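Endonuclease/exonuclease/phosphatase domain-containing protein (Enterococcus faecalis, PDB 3L1W) is of unknown function but belongs to the endonuclease/exonuclease/phosphatase family and may act as a 3'-5' RNA exonuclease. Local coordinates at residues F126-V131 and P160-G165; L178-F183 and Y216-G221. All blocks are in the same frame, centred on the assembly; numbering follows the deposited sequence.

The two interactions follow one another along the chain, interaction 1 being complete at residue 165 before interaction 2 opens at 178, and their centres lie about 9 Å apart. They meet in one mixed sheet, where strand 161-164 has strand 126-132 on one side and strand 215-220 on the other. Interaction 1 is the parallel pairing on the first side; interaction 2 attaches residues 178-183, which continue from helix 174-179, to strand 215-220. Backbone contacts tie the two together, with Thr-161 N 2.8 Å from Lys-220 O, a probable hydrogen bond. Interaction 1 thus pairs two strands inside one of the two sheets of the DNase I-like fold, and interaction 2 packs a helical connection on the next strand.

Interaction 1: residues F126-V131 and P160-G165; sequences FLVINV and PTLLMG
The ring of Phe-126 is the only aromatic group in this contact, and Leu-162 CD1 meets it obliquely, 4.0 Å from CE2, while Trp-222 makes an edge-to-face contact with it. Phe-126 shares the face of Val-128, Leu-162 and Met-164, and its crowded chi1 of 64°, with CG between the backbone N and the carbonyl carbon, turns the ring so that CE2 meets that methyl. There the selenium of Met-164, a selenomethionine, comes 4.3 Å from Val-128 CG1. On the other face Leu-127 and Thr-161 lie side by side, and Thr-161 CG2 approaches Ile-129 CD1 at 3.9 Å. Leu-163, with CG anti to the backbone N (chi1 177°), sends CD1 across to Ile-129 and presses it against Val-131 CG2 at 3.4 Å, tighter than usual van der Waals contact. Between these two layers the strands run parallel, bound by five nearly straight hydrogen bonds. The one from Leu-162 N to Leu-127 O, 2.8 Å, runs almost along the carbonyl axis, whereas Val-131 N reaches Met-164 O at 2.7 Å from above the carbonyl plane. Helices 138-151 and 153-158 lie in the connection, making a beta-alpha-beta crossover, and Ile-156 touches Leu-127 and Ile-129. The alternating bonds thus satisfy the peptide groups that face each other across this seam, while strands 111-119 and 215-220 take others; both faces are left to largely apolar contacts, except at Asn-130, whose buried amide finds its partners, Ile-41 O and Gln-42 NE2, on strand 38-44.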
loop_
_atom_site.group_PDB
_atom_site.type_symbol
_atom_site.label_atom_id
_atom_site.label_comp_id
_atom_site.label_asym_id
_atom_site.label_seq_id
_atom_site.Cartn_x
_atom_site.Cartn_y
_atom_site.Cartn_z
ATOM N N PHE A 126 16.835 17.425 9.938
ATOM C CA PHE A 126 15.476 17.591 10.438
ATOM C C PHE A 126 15.281 16.771 11.708
ATOM O O PHE A 126 15.994 15.788 11.947
ATOM C CB PHE A 126 14.433 17.219 9.383
ATOM C CG PHE A 126 14.469 15.773 8.967
ATOM C CD1 PHE A 126 15.359 15.340 7.992
ATOM C CD2 PHE A 126 13.607 14.848 9.537
ATOM C CE1 PHE A 126 15.391 14.009 7.599
ATOM C CE2 PHE A 126 13.626 13.515 9.152
ATOM C CZ PHE A 126 14.526 13.091 8.180
ATOM N N LEU A 127 14.314 17.187 12.518
ATOM C CA LEU A 127 14.040 16.540 13.795
ATOM C C LEU A 127 12.823 15.624 13.711
ATOM O O LEU A 127 11.783 16.011 13.166
ATOM C CB LEU A 127 13.807 17.610 14.869
ATOM C CG LEU A 127 13.432 17.124 16.264
ATOM C CD1 LEU A 127 14.557 16.310 16.876
ATOM C CD2 LEU A 127 13.099 18.322 17.152
ATOM N N VAL A 128 12.961 14.406 14.239
ATOM C CA VAL A 128 11.817 13.491 14.384
ATOM C C VAL A 128 11.552 13.248 15.870
ATOM O O VAL A 128 12.473 12.922 16.618
ATOM C CB VAL A 128 12.092 12.148 13.708
ATOM C CG1 VAL A 128 10.935 11.169 13.967
ATOM C CG2 VAL A 128 12.319 12.336 12.211
ATOM N N ILE A 129 10.299 13.412 16.298
ATOM C CA ILE A 129 9.922 13.182 17.691
ATOM C C ILE A 129 8.829 12.121 17.725
ATOM O O ILE A 129 7.766 12.312 17.156
ATOM C CB ILE A 129 9.368 14.463 18.357
ATOM C CG1 ILE A 129 10.360 15.631 18.223
ATOM C CG2 ILE A 129 9.041 14.199 19.822
ATOM C CD1 ILE A 129 9.779 16.987 18.652
ATOM N N ASN A 130 9.113 11.005 18.390
ATOM C CA ASN A 130 8.180 9.885 18.515
ATOM C C ASN A 130 7.323 10.100 19.755
ATOM O O ASN A 130 7.834 10.090 20.875
ATOM C CB ASN A 130 8.960 8.573 18.628
ATOM C CG ASN A 130 8.064 7.346 18.556
ATOM O OD1 ASN A 130 6.865 7.427 18.806
ATOM N ND2 ASN A 130 8.655 6.202 18.225
ATOM N N VAL A 131 6.025 10.305 19.531
ATOM C CA VAL A 131 5.057 10.626 20.571
ATOM C C VAL A 131 4.259 9.405 21.049
ATOM O O VAL A 131 3.702 8.676 20.237
ATOM C CB VAL A 131 4.028 11.640 20.005
ATOM C CG1 VAL A 131 2.921 11.905 21.008
ATOM C CG2 VAL A 131 4.734 12.951 19.609
ATOM N N PRO A 160 13.285 21.895 10.740
ATOM C CA PRO A 160 12.000 21.339 10.314
ATOM C C PRO A 160 11.750 20.105 11.165
ATOM O O PRO A 160 12.687 19.335 11.381
ATOM C CB PRO A 160 12.259 20.911 8.867
ATOM C CG PRO A 160 13.447 21.702 8.436
ATOM C CD PRO A 160 14.288 21.876 9.661
ATOM N N THR A 161 10.526 19.923 11.645
ATOM C CA THR A 161 10.270 18.895 12.651
ATOM C C THR A 161 9.053 18.057 12.295
ATOM O O THR A 161 8.047 18.596 11.809
ATOM C CB THR A 161 10.063 19.529 14.046
ATOM O OG1 THR A 161 11.271 20.190 14.451
ATOM C CG2 THR A 161 9.720 18.459 15.076
ATOM N N LEU A 162 9.166 16.743 12.516
ATOM C CA LEU A 162 8.066 15.793 12.344
ATOM C C LEU A 162 7.713 15.270 13.734
ATOM O O LEU A 162 8.521 14.591 14.379
ATOM C CB LEU A 162 8.476 14.620 11.442
ATOM C CG LEU A 162 8.958 14.997 10.038
ATOM C CD1 LEU A 162 9.640 13.811 9.346
ATOM C CD2 LEU A 162 7.801 15.528 9.208
ATOM N N LEU A 163 6.526 15.630 14.201
ATOM C CA LEU A 163 6.046 15.238 15.518
ATOM C C LEU A 163 5.012 14.144 15.287
ATOM O O LEU A 163 3.901 14.424 14.831
ATOM C CB LEU A 163 5.411 16.451 16.214
ATOM C CG LEU A 163 4.781 16.264 17.596
ATOM C CD1 LEU A 163 5.842 16.006 18.666
ATOM C CD2 LEU A 163 3.937 17.496 17.980
HETATM N N MSE A 164 5.381 12.897 15.575
HETATM C CA MSE A 164 4.611 11.756 15.074
HETATM C C MSE A 164 4.324 10.757 16.162
HETATM O O MSE A 164 5.209 10.390 16.920
HETATM C CB MSE A 164 5.410 11.015 13.996
HETATM C CG MSE A 164 6.149 11.912 13.050
HETATM SE SE MSE A 164 7.234 10.880 11.794
HETATM C CE MSE A 164 5.794 10.087 10.803
ATOM N N GLY A 165 3.094 10.276 16.220
ATOM C CA GLY A 165 2.823 9.162 17.101
ATOM C C GLY A 165 1.401 9.078 17.603
ATOM O O GLY A 165 0.464 9.617 17.014
#

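Interaction 2: residues L178-F183 and Y216-G221. With SO4 (sulfate ion), chain J.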
loop_
_atom_site.group_PDB
_atom_site.type_symbol
_atom_site.label_atom_id
_atom_site.label_comp_id
_atom_site.label_asym_id
_atom_site.label_seq_id
_atom_site.Cartn_x
_atom_site.Cartn_y
_atom_site.Cartn_z
ATOM N N LEU A 178 -2.522 23.054 21.700
ATOM C CA LEU A 178 -1.163 23.443 22.059
ATOM C C LEU A 178 -0.201 23.140 20.913
ATOM O O LEU A 178 0.620 23.975 20.509
ATOM C CB LEU A 178 -0.714 22.705 23.321
ATOM C CG LEU A 178 0.733 22.934 23.759
ATOM C CD1 LEU A 178 0.958 24.398 24.080
ATOM C CD2 LEU A 178 1.063 22.063 24.959
ATOM N N VAL A 179 -0.291 21.923 20.407
ATOM C CA VAL A 179 0.563 21.491 19.309
ATOM C C VAL A 179 0.388 22.385 18.068
ATOM O O VAL A 179 1.355 22.720 17.393
ATOM C CB VAL A 179 0.306 20.004 18.996
ATOM C CG1 VAL A 179 0.906 19.609 17.654
ATOM C CG2 VAL A 179 0.848 19.133 20.137
ATOM N N GLN A 180 -0.841 22.815 17.809
ATOM C CA GLN A 180 -1.144 23.570 16.599
ATOM C C GLN A 180 -0.657 25.023 16.614
ATOM O O GLN A 180 -0.705 25.715 15.588
ATOM C CB GLN A 180 -2.639 23.463 16.276
ATOM C CG GLN A 180 -3.010 22.045 15.837
ATOM C CD GLN A 180 -4.505 21.805 15.783
ATOM O OE1 GLN A 180 -5.300 22.753 15.738
ATOM N NE2 GLN A 180 -4.901 20.527 15.784
ATOM N N LYS A 181 -0.170 25.485 17.762
ATOM C CA LYS A 181 0.509 26.777 17.813
ATOM C C LYS A 181 1.746 26.757 16.908
ATOM O O LYS A 181 2.099 27.774 16.316
ATOM C CB LYS A 181 0.916 27.120 19.250
ATOM C CG LYS A 181 -0.239 27.214 20.238
ATOM C CD LYS A 181 -0.961 28.536 20.131
ATOM C CE LYS A 181 -1.851 28.772 21.344
ATOM N NZ LYS A 181 -2.190 30.215 21.514
ATOM N N LYS A 182 2.402 25.599 16.798
ATOM C CA LYS A 182 3.642 25.495 16.025
ATOM C C LYS A 182 3.596 24.509 14.853
ATOM O O LYS A 182 4.398 24.619 13.926
ATOM C CB LYS A 182 4.826 25.142 16.936
ATOM C CG LYS A 182 5.216 26.245 17.918
ATOM C CD LYS A 182 6.354 25.803 18.825
ATOM C CE LYS A 182 6.608 26.820 19.940
ATOM N NZ LYS A 182 7.108 28.114 19.410
ATOM N N PHE A 183 2.674 23.549 14.900
ATOM C CA PHE A 183 2.620 22.473 13.905
ATOM C C PHE A 183 1.295 22.447 13.171
ATOM O O PHE A 183 0.290 22.972 13.659
ATOM C CB PHE A 183 2.787 21.098 14.582
ATOM C CG PHE A 183 4.143 20.875 15.191
ATOM C CD1 PHE A 183 5.128 20.196 14.489
ATOM C CD2 PHE A 183 4.431 21.342 16.467
ATOM C CE1 PHE A 183 6.381 19.993 15.046
ATOM C CE2 PHE A 183 5.680 21.135 17.030
ATOM C CZ PHE A 183 6.649 20.459 16.316
ATOM N N TYR A 216 -1.272 10.686 14.902
ATOM C CA TYR A 216 -1.095 11.915 14.136
ATOM C C TYR A 216 0.312 12.063 13.588
ATOM O O TYR A 216 1.285 11.593 14.187
ATOM C CB TYR A 216 -1.389 13.140 15.012
ATOM C CG TYR A 216 -2.834 13.241 15.425
ATOM C CD1 TYR A 216 -3.711 14.086 14.754
ATOM C CD2 TYR A 216 -3.330 12.469 16.465
ATOM C CE1 TYR A 216 -5.046 14.164 15.120
ATOM C CE2 TYR A 216 -4.660 12.528 16.826
ATOM C CZ TYR A 216 -5.508 13.378 16.158
ATOM O OH TYR A 216 -6.826 13.443 16.529
ATOM N N ILE A 217 0.405 12.739 12.446
ATOM C CA ILE A 217 1.679 13.200 11.929
ATOM C C ILE A 217 1.583 14.712 11.808
ATOM O O ILE A 217 0.916 15.237 10.914
ATOM C CB ILE A 217 2.023 12.550 10.572
ATOM C CG1 ILE A 217 2.189 11.039 10.738
ATOM C CG2 ILE A 217 3.288 13.171 9.977
ATOM C CD1 ILE A 217 2.507 10.312 9.405
ATOM N N TYR A 218 2.235 15.402 12.738
ATOM C CA TYR A 218 2.259 16.864 12.754
ATOM C C TYR A 218 3.557 17.354 12.128
ATOM O O TYR A 218 4.629 16.783 12.367
ATOM C CB TYR A 218 2.142 17.388 14.196
ATOM C CG TYR A 218 0.716 17.563 14.677
ATOM C CD1 TYR A 218 -0.016 18.683 14.314
ATOM C CD2 TYR A 218 0.119 16.629 15.523
ATOM C CE1 TYR A 218 -1.320 18.866 14.756
ATOM C CE2 TYR A 218 -1.189 16.799 15.979
ATOM C CZ TYR A 218 -1.900 17.923 15.589
ATOM O OH TYR A 218 -3.186 18.119 16.027
ATOM N N VAL A 219 3.470 18.418 11.338
ATOM C CA VAL A 219 4.639 18.903 10.619
ATOM C C VAL A 219 4.923 20.375 10.871
ATOM O O VAL A 219 4.008 21.182 11.060
ATOM C CB VAL A 219 4.513 18.645 9.096
ATOM C CG1 VAL A 219 4.334 17.148 8.820
ATOM C CG2 VAL A 219 3.360 19.437 8.503
ATOM N N LYS A 220 6.209 20.706 10.888
ATOM C CA LYS A 220 6.660 22.093 10.903
ATOM C C LYS A 220 7.822 22.208 9.932
ATOM O O LYS A 220 8.837 21.529 10.090
ATOM C CB LYS A 220 7.096 22.529 12.307
ATOM C CG LYS A 220 7.875 23.856 12.348
ATOM C CD LYS A 220 8.627 23.982 13.655
ATOM C CE LYS A 220 9.678 25.083 13.622
ATOM N NZ LYS A 220 10.899 24.674 12.874
ATOM N N GLY A 221 7.658 23.044 8.912
ATOM C CA GLY A 221 8.705 23.263 7.927
ATOM C C GLY A 221 8.708 22.259 6.789
ATOM O O GLY A 221 9.752 22.001 6.183
HETATM S S SO4 J . 7.211 29.816 22.412
HETATM O O1 SO4 J . 7.220 28.506 23.057
HETATM O O2 SO4 J . 8.242 29.872 21.378
HETATM O O3 SO4 J . 5.898 30.048 21.815
HETATM O O4 SO4 J . 7.470 30.853 23.406
#
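In residues 178-183 Val-179 O accepts two backbone hydrogen bonds, from Lys-182 N and Phe-183 N. The chain is thereby brought against strand 216-220, where Phe-183 CA makes a CA-H...O contact of 3.4 Å with Val-219 O. Tyr-218 is the centre of the side-chain packing. Val-179, with CG1 anti to the backbone N (chi1 166°), sets that methyl over the middle of the tyrosine ring, 3.5 Å from the centroid and 7° off the normal, a CH-pi contact. Phe-183 CB adds an oblique approach, 3.7 Å from Tyr-218 CD1. At the phenol end, the extended Gln-180 chain carries NE2 to the ring edge, where it donates to Tyr-218 OH over 3.0 Å, with the hydroxyl in the amide plane. The same OH is hydrogen-bonded to His-176 ND1, so Gln-180 and His-176 both grip it. Further along, Lys-220 CB lies 3.8 Å from Phe-183 CD1, while its NZ turns to Ile-156 O and Tyr-159 O. Lys-182 NZ instead binds a sulfate ion, probably from the crystallisation liquor, at O2 (2.9 Å); the ion is also hydrogen-bonded to His-153 NE2. Phe-183 also packs on Thr-161, and strand 184-185 follows directly as the antiparallel neighbour of 215-220: a helix folded back onto a sheet, as expected in the layered alpha/beta sandwich of DNase I-like proteins.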